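Local coordinates for uncharacterized protein (Staphylococcus aureus subsp. aureus, PDB 3H04) that is of unknown function but probably works as a serine hydrolase of the alpha/beta-hydrolase fold, related to the BD-FAE esterase-like family, at residues A[32-37]-A[62-67]; A[39-44]-A[173-178]; A[98-103]-A[120-125]; A[156-161]-A[169-174]. All coordinates share one frame; numbering follows the deposited sequence.

Interactions 1 and 3 lie in one mixed eight-stranded sheet, their centres 10 Å apart, and meet where strands 30-35 and 98-103 run as neighbours. Interactions 2 and 4 lie beyond the C-terminal ends of the central strands, their centres 8 Å apart; both use helix 173-182 and share Phe-173 and Leu-174. The loop after strand 30-35 leads from interaction 1 to interaction 2, and interaction 3 is nested in the long loop that interaction 2 closes. The sheet pairs belong to the core of a probable alpha/beta hydrolase; interaction 2 packs the region between strands 121-125 and 212-217 on the loop after strand 30-35, and interaction 4 folds that region on itself.

Interaction 1: A[32-37]-A[62-67]; sequences IVYIHG and LIQLSY
Strands 30-35 and 60-65, joined through helix 50-56, form a beta-alpha-beta unit in the central sheet of the alpha/beta-hydrolase fold, and segments 32-37 and 62-67 are its parallel pair, with the strand axes 30° apart. Three nearly straight backbone hydrogen bonds fix the register. Ile-63 N gives to Ile-32 O at 2.8 Å, and Tyr-34 N to Ile-63 O. The third, Leu-65 N to Tyr-34 O, is longer at 3.1 Å. Beyond it the strands splay, and one water takes over, donating to Tyr-34 O and Leu-65 O while accepting from His-36 N.

Apolar contacts line both faces. Leu-62 CD1 lies 3.7 Å from Ile-32 CG2 on the face that also carries Tyr-34. On the other face Leu-65 CD2 meets Val-33 CG1 at 3.6 Å, beside helices 75-91 and 105-116. The Gln-64 amide stands steeply against the Tyr-34 ring; its NE2 is held by Ala-45 O, and the Tyr-34 hydroxyl bonds to Asp-47 and Arg-103.

Aromatic contact closes the C-terminal end. His-36 and Tyr-67 meet tip to tip. The His-36 and Tyr-67 planes are 6° apart but slid, with centroids separated by 4.8 Å, so little of one ring lies over the other. His-36 begins the His-Gly-Gly-Gly sequence that in related hydrolases helps form the oxyanion hole. His-36 ND1 donates to Gly-37 O at 2.6 Å, bent to 136°. His-36 NE2 bonds in the ring plane to a second water, which accepts from Tyr-67 N and sits above the centre of the Tyr-67 ring.

Interaction 2: A[39-44]-A[173-178]; sequences GLMFGK and FLIYVY
Segment 39-44 is irregular loop, and segment 173-178 lies in the N-terminal part of helix 173-182; their contact is one of apolar and aromatic groups, buried and closely fitted on its inner side and looser toward solvent. On the buried side, Gly-39 brings its bare CA to 3.6 Å from Tyr-176 CE1, so backbone packs directly on the ring. Met-41, extended beyond CG, lays SD near the Tyr-176 ring plane, with Met-41 SD 3.7 Å from Tyr-176 CA and 4.1 Å from Ile-175 CG2.

Phe-42 bridges to the outer side. Its CG occupies the crowded position between backbone N and carbonyl carbon (chi1 69°), with the ring presented to the helix. At the edge of that ring, Phe-42 CE2 touches Tyr-176 CB at 3.7 Å, and the two rings cross obliquely, their planes at 52°. Over one face stands Phe-173 CB, 3.6 Å from the centroid of the Phe-42 ring and only 9° off its normal, which defines a CH-pi contact. Phe-173 contributes little more than this CB, since its ring leads away from the loop into an exposed position.

The loop continues the His-Gly-Gly-Gly sequence, which in related hydrolases helps form the oxyanion hole. The Tyr-176 hydroxyl bonds to Asp-222 and Arg-180, and Gly-39 O accepts from Trp-185 NE1. Helix 173-182 belongs to the region between strands 121-125 and 212-217 and packs on the loop that follows strand 30-35; from helix 185-189 Met-188 touches both Met-41 and Ile-175 and Trp-185 touches Met-41, while helix 141-147 packs on Leu-174 and Val-177.

Interaction 3: A[98-103]-A[120-125]; sequences IFTFGR and DGVIDF
Backbone hydrogen bonds carry most of the pairing between segments 98-103 and 120-125, parallel strands whose axes run 4.7 Å apart at their closest. Thr-100 and Gly-102 each give and receive one: Ile-123 N to Thr-100 O at 2.8 Å is the straightest of these four, and Phe-125 N to Gly-102 O at 3.0 Å the last, with Thr-100 N and Gly-102 N answering to Gly-121 O and Ile-123 O. At the N-terminal end Asp-120 grips Ile-98 twice. Asp-120 N donates to Ile-98 O at 2.8 Å, and Asp-120 OD2, through the anti lone pair, takes Ile-98 N at 2.8 Å with an angle of 170° at hydrogen.

Aromatic and apolar contacts gather on one face. Phe-101, with CG anti to the backbone N, turns its edge onto the face of Phe-125 in a T-shaped pair: centroids are 5.1 Å apart, planes at 74°, and Phe-101 CE1 stands above the centre of the Phe-125 ring. Phe-101 CD1 also rests on Ile-123 CG2 at 3.6 Å. Helix 256-273 packs on this face through Tyr-262 and Val-265.

Polar side chains differ by face. Thr-100 OG1, which lies 3.5 Å from Val-122 CG2, is satisfied by Ser-110 O of helix 105-116. Arg-103 runs its CG and CD beside Phe-125, bends at chi3, and forms a salt bridge to Asp-251.

Strand 98-103, helix 105-116 and strand 121-125 make a beta-alpha-beta unit. The sequence at its turn, beginning with Gly-102, fits the GxSxG nucleophile elbow of alpha/beta hydrolases, with Ser-104 the probable nucleophile.

Interaction 4: A[156-161]-A[169-174]; sequences AQLTSP and IAQRFL
Leu-158 makes most of this contact, which closes the short connection between helices 152-156 and 173-182, about 20 Å from the centre of the chain. It is the third residue of a type I turn from Ala-156 to Thr-159. Its CB points to segment 169-174. CG follows anti to the carbonyl carbon (chi1 -67°), and chi2 of 175° sets CD1 anti to CA, so the two methyls diverge over the turn that leads into helix 173-182. Leu-158 CD1 presses on the backbone, 3.4 Å from Gln-171 O, and rests on Leu-174 CB at 3.8 Å. Leu-158 CD2 meets Gln-171 CG at 3.4 Å, crossing that side chain at about a right angle where it bends at chi2, and reaches Ile-169 CG2 at 4.0 Å.

The turn that presents Leu-158 is held by one oxygen: Ala-156 O accepts from Thr-159 OG1 at 2.7 Å, on a lone pair, and from Thr-159 N. On the other side, Gln-171 O, touched by the leucine methyl, accepts from Leu-174 N.

Arg-172 passes along the contact with its chain extended from CG to NE. Arg-172 NH1 comes only to 3.8 Å from Leu-158 O, which is bonded by Gln-168 NE2. The guanidinium is instead held by Met-41 O at NE, Gln-168 OE1 at NH1 and Glu-72 OE1 at NH2.

The direct contact is thus mainly the apolar packing of Leu-158, and the polar ties are indirect: Gln-168 links Leu-158 O to Arg-172, and Glu-72 joins Arg-172 to Ser-160 N, its negative charge probably balancing the buried guanidinium.

Interaction 1: A[32-37]-A[62-67]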
# COMPACT_ATOMS: atom_id res chain seq x y z
N ILE A 32 -7.81 -8.71 -7.70
CA ILE A 32 -7.44 -7.67 -6.76
C ILE A 32 -5.95 -7.88 -6.47
O ILE A 32 -5.57 -8.86 -5.84
CB ILE A 32 -8.22 -7.81 -5.44
CG1 ILE A 32 -9.73 -7.75 -5.69
CG2 ILE A 32 -7.78 -6.67 -4.44
CD1 ILE A 32 -10.56 -8.31 -4.53
N VAL A 33 -5.13 -6.92 -6.88
CA VAL A 33 -3.71 -6.92 -6.56
C VAL A 33 -3.46 -6.17 -5.27
O VAL A 33 -3.61 -4.95 -5.22
CB VAL A 33 -2.88 -6.26 -7.69
CG1 VAL A 33 -1.36 -6.34 -7.35
CG2 VAL A 33 -3.22 -6.91 -9.08
N TYR A 34 -3.04 -6.91 -4.24
CA TYR A 34 -2.93 -6.38 -2.90
C TYR A 34 -1.49 -5.97 -2.58
O TYR A 34 -0.57 -6.75 -2.78
CB TYR A 34 -3.43 -7.39 -1.87
CG TYR A 34 -3.10 -6.96 -0.46
CD1 TYR A 34 -3.76 -5.88 0.12
CD2 TYR A 34 -2.11 -7.62 0.29
CE1 TYR A 34 -3.44 -5.44 1.37
CE2 TYR A 34 -1.80 -7.20 1.55
CZ TYR A 34 -2.48 -6.11 2.11
OH TYR A 34 -2.18 -5.63 3.36
N ILE A 35 -1.34 -4.73 -2.07
CA ILE A 35 -0.04 -4.21 -1.71
C ILE A 35 -0.07 -3.81 -0.25
O ILE A 35 -0.83 -2.88 0.17
CB ILE A 35 0.38 -3.04 -2.63
CG1 ILE A 35 0.17 -3.42 -4.10
CG2 ILE A 35 1.83 -2.62 -2.32
CD1 ILE A 35 0.77 -2.47 -5.10
N HIS A 36 0.73 -4.53 0.55
CA HIS A 36 0.73 -4.38 1.99
C HIS A 36 1.35 -3.07 2.41
O HIS A 36 2.06 -2.47 1.62
CB HIS A 36 1.55 -5.51 2.67
CG HIS A 36 3.03 -5.45 2.38
ND1 HIS A 36 3.92 -4.77 3.19
CD2 HIS A 36 3.77 -6.03 1.41
CE1 HIS A 36 5.15 -4.89 2.69
NE2 HIS A 36 5.09 -5.67 1.62
N GLY A 37 1.12 -2.66 3.64
CA GLY A 37 1.68 -1.43 4.14
C GLY A 37 3.04 -1.59 4.83
O GLY A 37 3.76 -2.55 4.57
N LEU A 62 -7.33 -12.79 -5.31
CA LEU A 62 -6.53 -11.90 -4.49
C LEU A 62 -5.06 -12.26 -4.70
O LEU A 62 -4.68 -13.39 -4.46
CB LEU A 62 -6.90 -12.02 -3.00
CG LEU A 62 -6.16 -11.03 -2.10
CD1 LEU A 62 -6.53 -9.60 -2.49
CD2 LEU A 62 -6.50 -11.31 -0.64
N ILE A 63 -4.28 -11.30 -5.17
CA ILE A 63 -2.86 -11.55 -5.46
C ILE A 63 -2.00 -10.69 -4.54
O ILE A 63 -2.06 -9.48 -4.63
CB ILE A 63 -2.55 -11.24 -6.90
CG1 ILE A 63 -3.50 -12.00 -7.81
CG2 ILE A 63 -1.08 -11.65 -7.20
CD1 ILE A 63 -4.68 -11.22 -8.39
N GLN A 64 -1.20 -11.29 -3.67
CA GLN A 64 -0.45 -10.52 -2.69
C GLN A 64 0.98 -10.31 -3.15
O GLN A 64 1.75 -11.27 -3.22
CB GLN A 64 -0.59 -11.22 -1.33
CG GLN A 64 -2.07 -11.29 -1.04
CD GLN A 64 -2.46 -11.91 0.24
OE1 GLN A 64 -3.13 -12.93 0.22
NE2 GLN A 64 -2.15 -11.25 1.37
N LEU A 65 1.32 -9.09 -3.57
CA LEU A 65 2.64 -8.91 -4.17
C LEU A 65 3.70 -8.48 -3.21
O LEU A 65 3.41 -8.04 -2.12
CB LEU A 65 2.65 -7.98 -5.41
CG LEU A 65 2.45 -6.49 -5.38
CD1 LEU A 65 3.56 -5.72 -4.72
CD2 LEU A 65 2.21 -6.00 -6.91
N SER A 66 4.95 -8.65 -3.62
CA SER A 66 6.09 -8.27 -2.78
C SER A 66 6.97 -7.28 -3.51
O SER A 66 6.95 -7.21 -4.75
CB SER A 66 6.86 -9.52 -2.39
OG SER A 66 6.02 -10.31 -1.53
N TYR A 67 7.70 -6.48 -2.72
CA TYR A 67 8.68 -5.55 -3.26
C TYR A 67 9.81 -5.44 -2.23
O TYR A 67 9.58 -5.67 -1.05
CB TYR A 67 8.05 -4.17 -3.51
CG TYR A 67 7.34 -3.62 -2.31
CD1 TYR A 67 8.02 -2.82 -1.38
CD2 TYR A 67 5.99 -3.86 -2.09
CE1 TYR A 67 7.36 -2.31 -0.26
CE2 TYR A 67 5.32 -3.33 -0.98
CZ TYR A 67 6.02 -2.56 -0.09
OH TYR A 67 5.40 -2.09 1.02
O HOH W 1 1.25 -7.18 -0.52
O HOH W 2 7.32 -6.37 0.26
O HOH W 3 6.31 -1.52 3.60

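Interaction 2: A[39-44]-A[173-178]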
# COMPACT_ATOMS: atom_id res chain seq x y z
N GLY A 39 5.07 1.53 5.79
CA GLY A 39 5.85 2.75 5.54
C GLY A 39 7.01 2.59 4.56
O GLY A 39 7.95 3.37 4.58
N LEU A 40 6.87 1.61 3.66
CA LEU A 40 7.86 1.15 2.70
C LEU A 40 9.10 0.49 3.35
O LEU A 40 10.06 0.18 2.63
CB LEU A 40 8.32 2.29 1.74
CG LEU A 40 7.21 3.12 1.05
CD1 LEU A 40 7.80 4.43 0.43
CD2 LEU A 40 6.45 2.27 0.02
N MET A 41 9.07 0.27 4.66
CA MET A 41 10.29 -0.13 5.40
C MET A 41 10.16 -1.45 6.15
O MET A 41 11.18 -2.10 6.49
CB MET A 41 10.68 0.96 6.41
CG MET A 41 10.95 2.33 5.85
SD MET A 41 11.59 3.57 7.08
CE MET A 41 12.23 4.66 5.87
N PHE A 42 8.94 -1.86 6.46
CA PHE A 42 8.73 -3.12 7.09
C PHE A 42 7.43 -3.77 6.56
O PHE A 42 6.74 -3.23 5.69
CB PHE A 42 8.69 -3.00 8.65
CG PHE A 42 7.46 -2.28 9.19
CD1 PHE A 42 6.36 -2.98 9.62
CD2 PHE A 42 7.41 -0.85 9.20
CE1 PHE A 42 5.25 -2.34 10.12
CE2 PHE A 42 6.29 -0.18 9.69
CZ PHE A 42 5.19 -0.93 10.13
N GLY A 43 7.12 -4.95 7.07
CA GLY A 43 5.86 -5.61 6.75
C GLY A 43 6.08 -6.90 5.96
O GLY A 43 7.22 -7.46 5.88
N LYS A 44 4.98 -7.42 5.47
CA LYS A 44 4.99 -8.65 4.65
C LYS A 44 3.70 -8.68 3.85
O LYS A 44 2.68 -8.07 4.26
CB LYS A 44 5.11 -9.91 5.50
CG LYS A 44 3.92 -10.19 6.43
CD LYS A 44 4.21 -11.37 7.42
CE LYS A 44 3.04 -11.50 8.41
NZ LYS A 44 2.96 -12.85 8.93
N PHE A 173 10.26 -2.90 12.43
CA PHE A 173 9.38 -1.73 12.40
C PHE A 173 9.91 -0.48 13.13
O PHE A 173 9.51 0.65 12.80
CB PHE A 173 7.99 -2.10 12.86
CG PHE A 173 7.80 -2.00 14.27
CD1 PHE A 173 7.47 -0.79 14.81
CD2 PHE A 173 7.99 -3.09 15.10
CE1 PHE A 173 7.31 -0.63 16.08
CE2 PHE A 173 7.79 -2.91 16.46
CZ PHE A 173 7.46 -1.67 16.94
N LEU A 174 10.87 -0.67 14.05
CA LEU A 174 11.47 0.48 14.73
C LEU A 174 12.23 1.37 13.78
O LEU A 174 12.42 2.53 14.09
CB LEU A 174 12.39 0.04 15.86
CG LEU A 174 11.68 -0.56 17.06
CD1 LEU A 174 12.72 -1.22 18.00
CD2 LEU A 174 10.81 0.46 17.80
N ILE A 175 12.71 0.83 12.66
CA ILE A 175 13.36 1.65 11.62
C ILE A 175 12.39 2.73 11.12
O ILE A 175 12.77 3.90 10.92
CB ILE A 175 13.82 0.82 10.42
CG1 ILE A 175 14.85 -0.25 10.81
CG2 ILE A 175 14.47 1.72 9.32
CD1 ILE A 175 14.95 -1.29 9.62
N TYR A 176 11.13 2.35 10.96
CA TYR A 176 10.08 3.28 10.50
C TYR A 176 9.68 4.29 11.62
O TYR A 176 9.49 5.48 11.35
CB TYR A 176 8.86 2.50 10.04
CG TYR A 176 7.66 3.38 9.72
CD1 TYR A 176 7.65 4.17 8.54
CD2 TYR A 176 6.63 3.52 10.60
CE1 TYR A 176 6.63 5.04 8.26
CE2 TYR A 176 5.52 4.35 10.30
CZ TYR A 176 5.54 5.11 9.11
OH TYR A 176 4.54 6.01 8.72
N VAL A 177 9.54 3.80 12.85
CA VAL A 177 9.24 4.67 13.98
C VAL A 177 10.33 5.74 14.10
O VAL A 177 10.06 6.95 14.29
CB VAL A 177 9.15 3.82 15.30
CG1 VAL A 177 9.24 4.72 16.51
CG2 VAL A 177 7.79 2.99 15.38
N TYR A 178 11.56 5.29 13.96
CA TYR A 178 12.70 6.18 14.04
C TYR A 178 12.64 7.20 12.89
O TYR A 178 12.81 8.40 13.11
CB TYR A 178 14.00 5.37 13.94
CG TYR A 178 15.23 6.24 13.95
CD1 TYR A 178 15.70 6.78 15.12
CD2 TYR A 178 15.94 6.48 12.78
CE1 TYR A 178 16.88 7.57 15.14
CE2 TYR A 178 17.07 7.27 12.78
CZ TYR A 178 17.53 7.81 13.95
OH TYR A 178 18.65 8.58 13.91

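Interaction 3: A[98-103]-A[120-125]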
# COMPACT_ATOMS: atom_id res chain seq x y z
N ILE A 98 -9.29 -5.74 -13.30
CA ILE A 98 -8.16 -5.74 -12.36
C ILE A 98 -8.21 -4.48 -11.47
O ILE A 98 -8.50 -3.37 -11.96
CB ILE A 98 -6.82 -5.97 -13.13
CG1 ILE A 98 -5.65 -6.20 -12.19
CG2 ILE A 98 -6.55 -4.84 -14.12
CD1 ILE A 98 -4.43 -6.87 -12.90
N PHE A 99 -7.93 -4.68 -10.18
CA PHE A 99 -7.93 -3.64 -9.18
C PHE A 99 -6.65 -3.66 -8.34
O PHE A 99 -6.05 -4.73 -8.12
CB PHE A 99 -9.12 -3.85 -8.24
CG PHE A 99 -10.44 -3.96 -8.98
CD1 PHE A 99 -11.15 -2.83 -9.29
CD2 PHE A 99 -10.93 -5.19 -9.41
CE1 PHE A 99 -12.35 -2.91 -9.98
CE2 PHE A 99 -12.09 -5.27 -10.09
CZ PHE A 99 -12.81 -4.14 -10.36
N THR A 100 -6.29 -2.50 -7.80
CA THR A 100 -5.22 -2.42 -6.79
C THR A 100 -5.85 -2.09 -5.45
O THR A 100 -6.82 -1.32 -5.35
CB THR A 100 -4.12 -1.44 -7.19
OG1 THR A 100 -4.66 -0.11 -7.43
CG2 THR A 100 -3.38 -1.95 -8.48
N PHE A 101 -5.35 -2.74 -4.42
CA PHE A 101 -5.85 -2.61 -3.06
C PHE A 101 -4.60 -2.46 -2.24
O PHE A 101 -3.80 -3.40 -2.22
CB PHE A 101 -6.65 -3.85 -2.65
CG PHE A 101 -6.95 -3.92 -1.17
CD1 PHE A 101 -7.03 -2.77 -0.40
CD2 PHE A 101 -7.14 -5.15 -0.55
CE1 PHE A 101 -7.35 -2.81 0.96
CE2 PHE A 101 -7.42 -5.22 0.82
CZ PHE A 101 -7.54 -4.06 1.57
N GLY A 102 -4.40 -1.29 -1.64
CA GLY A 102 -3.29 -1.07 -0.71
C GLY A 102 -3.74 -0.55 0.64
O GLY A 102 -4.84 0.03 0.80
N ARG A 103 -2.89 -0.77 1.63
CA ARG A 103 -3.05 -0.23 2.96
C ARG A 103 -1.83 0.58 3.24
O ARG A 103 -0.70 0.11 3.06
CB ARG A 103 -3.27 -1.32 4.02
CG ARG A 103 -4.48 -2.19 3.65
CD ARG A 103 -4.99 -3.08 4.72
NE ARG A 103 -3.98 -4.04 5.20
CZ ARG A 103 -4.11 -4.82 6.28
NH1 ARG A 103 -5.19 -4.76 7.04
NH2 ARG A 103 -3.15 -5.67 6.61
N ASP A 120 -9.14 -1.04 -13.35
CA ASP A 120 -10.59 -0.76 -13.21
C ASP A 120 -11.03 -0.07 -11.93
O ASP A 120 -12.16 0.42 -11.82
CB ASP A 120 -11.34 -2.06 -13.42
CG ASP A 120 -11.01 -2.66 -14.75
OD1 ASP A 120 -11.56 -2.16 -15.72
OD2 ASP A 120 -10.13 -3.55 -14.86
N GLY A 121 -10.13 -0.00 -10.97
CA GLY A 121 -10.42 0.67 -9.71
C GLY A 121 -9.31 0.52 -8.70
O GLY A 121 -8.44 -0.33 -8.85
N VAL A 122 -9.38 1.33 -7.64
CA VAL A 122 -8.39 1.33 -6.58
C VAL A 122 -9.08 1.35 -5.24
O VAL A 122 -10.06 2.12 -5.06
CB VAL A 122 -7.47 2.61 -6.60
CG1 VAL A 122 -6.48 2.57 -5.37
CG2 VAL A 122 -6.69 2.68 -7.91
N ILE A 123 -8.60 0.51 -4.32
CA ILE A 123 -9.04 0.50 -2.94
C ILE A 123 -7.89 1.03 -2.10
O ILE A 123 -6.83 0.45 -2.11
CB ILE A 123 -9.42 -0.89 -2.47
CG1 ILE A 123 -10.35 -1.56 -3.50
CG2 ILE A 123 -10.00 -0.82 -1.02
CD1 ILE A 123 -10.22 -3.05 -3.53
N ASP A 124 -8.13 2.16 -1.43
CA ASP A 124 -7.11 2.97 -0.73
C ASP A 124 -7.49 3.00 0.72
O ASP A 124 -8.40 3.74 1.13
CB ASP A 124 -7.09 4.39 -1.31
CG ASP A 124 -6.33 5.41 -0.47
OD1 ASP A 124 -5.58 5.07 0.48
OD2 ASP A 124 -6.54 6.63 -0.78
N PHE A 125 -6.81 2.15 1.52
CA PHE A 125 -7.00 2.17 2.97
C PHE A 125 -5.88 3.03 3.57
O PHE A 125 -4.70 2.66 3.49
CB PHE A 125 -6.96 0.77 3.57
CG PHE A 125 -8.26 0.01 3.53
CD1 PHE A 125 -9.32 0.34 2.65
CD2 PHE A 125 -8.42 -1.07 4.38
CE1 PHE A 125 -10.51 -0.44 2.63
CE2 PHE A 125 -9.56 -1.80 4.38
CZ PHE A 125 -10.62 -1.50 3.50

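Interaction 4: A[156-161]-A[169-174]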
# COMPACT_ATOMS: atom_id res chain seq x y z
N ALA A 156 20.54 0.72 12.84
CA ALA A 156 21.29 0.14 11.73
C ALA A 156 21.34 -1.38 11.88
O ALA A 156 21.35 -2.11 10.90
CB ALA A 156 22.67 0.71 11.68
N GLN A 157 21.34 -1.87 13.11
CA GLN A 157 21.39 -3.32 13.29
C GLN A 157 20.04 -4.00 13.08
O GLN A 157 19.94 -5.22 13.21
CB GLN A 157 22.01 -3.67 14.66
CG GLN A 157 23.48 -3.24 14.81
CD GLN A 157 24.40 -3.73 13.66
OE1 GLN A 157 24.99 -2.93 12.92
NE2 GLN A 157 24.49 -5.05 13.48
N LEU A 158 19.00 -3.24 12.74
CA LEU A 158 17.71 -3.83 12.37
C LEU A 158 17.56 -3.97 10.87
O LEU A 158 16.58 -4.55 10.38
CB LEU A 158 16.59 -3.03 12.98
CG LEU A 158 16.51 -3.08 14.49
CD1 LEU A 158 15.42 -2.14 15.04
CD2 LEU A 158 16.32 -4.58 14.95
N THR A 159 18.55 -3.45 10.13
CA THR A 159 18.62 -3.60 8.71
C THR A 159 19.36 -4.85 8.29
O THR A 159 20.08 -5.52 9.08
CB THR A 159 19.26 -2.35 8.01
OG1 THR A 159 20.63 -2.27 8.35
CG2 THR A 159 18.56 -1.09 8.42
N SER A 160 19.20 -5.15 7.02
CA SER A 160 19.72 -6.35 6.46
C SER A 160 20.93 -5.99 5.59
O SER A 160 20.97 -4.91 5.01
CB SER A 160 18.63 -7.04 5.62
OG SER A 160 19.15 -8.17 4.96
N PRO A 161 21.91 -6.90 5.49
CA PRO A 161 23.05 -6.62 4.64
C PRO A 161 22.68 -6.71 3.17
O PRO A 161 23.40 -6.17 2.33
CB PRO A 161 24.10 -7.68 5.05
CG PRO A 161 23.36 -8.75 5.69
CD PRO A 161 22.02 -8.22 6.14
N ILE A 169 13.74 -9.60 10.86
CA ILE A 169 13.79 -9.57 12.32
C ILE A 169 12.49 -8.95 12.80
O ILE A 169 11.99 -8.01 12.20
CB ILE A 169 15.03 -8.77 12.80
CG1 ILE A 169 15.30 -8.95 14.31
CG2 ILE A 169 14.97 -7.29 12.39
CD1 ILE A 169 15.86 -10.27 14.73
N ALA A 170 11.96 -9.49 13.89
CA ALA A 170 10.69 -9.08 14.42
C ALA A 170 10.62 -7.58 14.60
O ALA A 170 9.57 -7.02 14.30
CB ALA A 170 10.36 -9.79 15.74
N GLN A 171 11.70 -6.91 15.06
CA GLN A 171 11.54 -5.49 15.40
C GLN A 171 11.97 -4.46 14.35
O GLN A 171 12.22 -3.31 14.60
CB GLN A 171 12.14 -5.19 16.76
CG GLN A 171 13.54 -5.30 16.86
CD GLN A 171 14.04 -6.71 17.15
OE1 GLN A 171 13.42 -7.72 16.78
NE2 GLN A 171 15.20 -6.78 17.72
N ARG A 172 11.95 -4.89 13.11
CA ARG A 172 12.36 -4.07 12.03
C ARG A 172 11.50 -2.81 11.99
O ARG A 172 11.99 -1.76 11.58
CB ARG A 172 12.20 -4.86 10.72
CG ARG A 172 12.64 -4.07 9.52
CD ARG A 172 12.66 -4.94 8.32
NE ARG A 172 12.92 -4.10 7.20
CZ ARG A 172 14.06 -4.00 6.55
NH1 ARG A 172 15.10 -4.79 6.84
NH2 ARG A 172 14.14 -3.10 5.58
N PHE A 173 10.26 -2.90 12.43
CA PHE A 173 9.38 -1.73 12.40
C PHE A 173 9.91 -0.48 13.13
O PHE A 173 9.51 0.65 12.80
CB PHE A 173 7.99 -2.10 12.86
CG PHE A 173 7.80 -2.00 14.27
CD1 PHE A 173 7.47 -0.79 14.81
CD2 PHE A 173 7.99 -3.09 15.10
CE1 PHE A 173 7.31 -0.63 16.08
CE2 PHE A 173 7.79 -2.91 16.46
CZ PHE A 173 7.46 -1.67 16.94
N LEU A 174 10.87 -0.67 14.05
CA LEU A 174 11.47 0.48 14.73
C LEU A 174 12.23 1.37 13.78
O LEU A 174 12.42 2.53 14.09
CB LEU A 174 12.39 0.04 15.86
CG LEU A 174 11.68 -0.56 17.06
CD1 LEU A 174 12.72 -1.22 18.00
CD2 LEU A 174 10.81 0.46 17.80